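Local coordinates for Mgp-operon protein 3 (Mycoplasma pneumoniae, PDB 6RJ1) that probably takes part, as an extracellular sugar-binding surface protein, in the adhesion of this human pathogen to host cells, at residues 939-944 with 953-958. Numbering follows the deposited sequence.
Sequences FSAVIT and VDIYKN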
loop_
_atom_site.group_PDB
_atom_site.type_symbol
_atom_site.label_atom_id
_atom_site.label_comp_id
_atom_site.label_asym_id
_atom_site.label_seq_id
_atom_site.Cartn_x
_atom_site.Cartn_y
_atom_site.Cartn_z
ATOM N N PHE A 939 18.337 -29.862 5.919
ATOM C CA PHE A 939 19.364 -29.079 5.220
ATOM C C PHE A 939 18.868 -28.171 4.106
ATOM O O PHE A 939 17.898 -28.491 3.416
ATOM C CB PHE A 939 20.451 -30.003 4.658
ATOM C CG PHE A 939 21.292 -30.731 5.674
ATOM C CD1 PHE A 939 20.934 -32.000 6.117
ATOM C CD2 PHE A 939 22.478 -30.179 6.141
ATOM C CE1 PHE A 939 21.740 -32.699 7.024
ATOM C CE2 PHE A 939 23.279 -30.875 7.054
ATOM C CZ PHE A 939 22.903 -32.128 7.491
ATOM N N SER A 940 19.591 -27.062 3.898
ATOM C CA SER A 940 19.320 -26.096 2.846
ATOM C C SER A 940 20.619 -25.634 2.199
ATOM O O SER A 940 21.650 -25.554 2.867
ATOM C CB SER A 940 18.520 -24.914 3.381
ATOM O OG SER A 940 17.244 -25.347 3.818
ATOM N N ALA A 941 20.569 -25.372 0.884
ATOM C CA ALA A 941 21.713 -24.917 0.096
ATOM C C ALA A 941 21.517 -23.474 -0.340
ATOM O O ALA A 941 20.422 -23.092 -0.751
ATOM C CB ALA A 941 21.905 -25.804 -1.115
ATOM N N VAL A 942 22.577 -22.667 -0.219
ATOM C CA VAL A 942 22.569 -21.242 -0.546
ATOM C C VAL A 942 23.544 -20.990 -1.716
ATOM O O VAL A 942 24.765 -21.063 -1.543
ATOM C CB VAL A 942 22.854 -20.400 0.732
ATOM C CG1 VAL A 942 22.884 -18.905 0.440
ATOM C CG2 VAL A 942 21.833 -20.708 1.819
ATOM N N ILE A 943 22.975 -20.759 -2.916
ATOM C CA ILE A 943 23.712 -20.514 -4.164
ATOM C C ILE A 943 24.109 -19.037 -4.249
ATOM O O ILE A 943 23.282 -18.147 -4.039
ATOM C CB ILE A 943 22.991 -21.003 -5.458
ATOM C CG1 ILE A 943 22.038 -22.234 -5.238
ATOM C CG2 ILE A 943 23.989 -21.251 -6.576
ATOM C CD1 ILE A 943 22.573 -23.563 -4.647
ATOM N N THR A 944 25.377 -18.795 -4.596
ATOM C CA THR A 944 25.989 -17.478 -4.625
ATOM C C THR A 944 26.838 -17.239 -5.893
ATOM O O THR A 944 27.421 -18.168 -6.448
ATOM C CB THR A 944 26.757 -17.318 -3.290
ATOM O OG1 THR A 944 25.955 -16.562 -2.382
ATOM C CG2 THR A 944 28.153 -16.722 -3.432
ATOM N N VAL A 953 28.263 -22.745 -3.538
ATOM C CA VAL A 953 27.196 -23.387 -2.765
ATOM C C VAL A 953 27.580 -23.570 -1.296
ATOM O O VAL A 953 28.599 -24.184 -0.992
ATOM C CB VAL A 953 26.695 -24.710 -3.410
ATOM C CG1 VAL A 953 25.554 -25.321 -2.606
ATOM C CG2 VAL A 953 26.263 -24.494 -4.856
ATOM N N ASP A 954 26.737 -23.045 -0.393
ATOM C CA ASP A 954 26.886 -23.138 1.058
ATOM C C ASP A 954 25.782 -24.044 1.617
ATOM O O ASP A 954 24.618 -23.890 1.245
ATOM C CB ASP A 954 26.786 -21.736 1.703
ATOM C CG ASP A 954 28.084 -20.956 1.886
ATOM O OD1 ASP A 954 29.159 -21.471 1.488
ATOM O OD2 ASP A 954 28.027 -19.836 2.441
ATOM N N ILE A 955 26.149 -24.989 2.496
ATOM C CA ILE A 955 25.197 -25.901 3.138
ATOM C C ILE A 955 24.948 -25.438 4.574
ATOM O O ILE A 955 25.895 -25.173 5.318
ATOM C CB ILE A 955 25.655 -27.393 3.071
ATOM C CG1 ILE A 955 26.068 -27.833 1.627
ATOM C CG2 ILE A 955 24.614 -28.346 3.687
ATOM C CD1 ILE A 955 24.958 -27.811 0.477
ATOM N N TYR A 956 23.669 -25.365 4.958
ATOM C CA TYR A 956 23.232 -24.970 6.291
ATOM C C TYR A 956 22.355 -26.059 6.922
ATOM O O TYR A 956 21.569 -26.699 6.221
ATOM C CB TYR A 956 22.465 -23.643 6.219
ATOM C CG TYR A 956 23.330 -22.428 5.942
ATOM C CD1 TYR A 956 23.745 -22.123 4.649
ATOM C CD2 TYR A 956 23.670 -21.543 6.962
ATOM C CE1 TYR A 956 24.511 -20.987 4.382
ATOM C CE2 TYR A 956 24.439 -20.405 6.708
ATOM C CZ TYR A 956 24.851 -20.126 5.413
ATOM O OH TYR A 956 25.593 -18.996 5.139
ATOM N N LYS A 957 22.498 -26.275 8.242
ATOM C CA LYS A 957 21.695 -27.249 8.974
ATOM C C LYS A 957 20.492 -26.547 9.601
ATOM O O LYS A 957 20.657 -25.613 10.384
ATOM C CB LYS A 957 22.532 -27.975 10.026
ATOM C CG LYS A 957 21.982 -29.350 10.383
ATOM C CD LYS A 957 21.512 -29.416 11.831
ATOM C CE LYS A 957 21.155 -30.820 12.259
ATOM N NZ LYS A 957 19.851 -31.267 11.700
ATOM N N ASN A 958 19.285 -26.989 9.210
ATOM C CA ASN A 958 17.965 -26.504 9.621
ATOM C C ASN A 958 17.521 -27.148 10.937
ATOM O O ASN A 958 17.218 -28.343 10.987
ATOM C CB ASN A 958 16.929 -26.779 8.510
ATOM C CG ASN A 958 15.593 -26.073 8.649
ATOM O OD1 ASN A 958 15.102 -25.773 9.748
ATOM N ND2 ASN A 958 14.958 -25.811 7.516
#
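The Phe939 ring meets Ile955 and Lys957 obliquely, on one face of an antiparallel beta hairpin. Its CD2 lies 3.7 Å from Ile955 CG2, and its CE2 is 3.9 Å from Lys957 CG. Lys957 CG stands anti to its own backbone N (chi1 -155°), which brings it near CE2 and CZ, on the side of the ring plane opposite Ile955 CG2. Lys957 NZ is too distant for more than a weak cation-pi attraction. The Tyr956 ring is on the opposite face of the hairpin. Ser940 O lies at its edge, near the ring plane. Val942 CG2 approaches obliquely and touches CD1 and CE1, at 3.7 Å from Tyr956 CD1. This branch, anti to the carbonyl carbon, is the one that reaches the ring.

Back on the Phe939 face, Ala941 CB touches Ile955 CD1 and Val953 CG1. Ile943 and Val953 lie side by side, with Ile943 CD1 3.8 Å from Val953 CG2. Leu969 and Val973 of helix 967-974 pack on this face.

Two hydrogen-bonded pairs join the strands. Ser940 and Tyr956 exchange two backbone bonds, with Tyr956 N to Ser940 O at 2.9 Å. Val942 and Asp954 do the same, with Val942 N to Asp954 O at 2.8 Å. Strands 928-933 and 962-965 flank the hairpin and complete a four-stranded sheet.

Asp954 OD1 forms salt bridges with Lys965 and Lys974, so the carboxylate is probably charged and ties the hairpin to the next strand and the C-terminal helix. Backbone bonds thus set the register, while Phe939, Val953 and Ile955 give helix 967-974 an apolar packing surface.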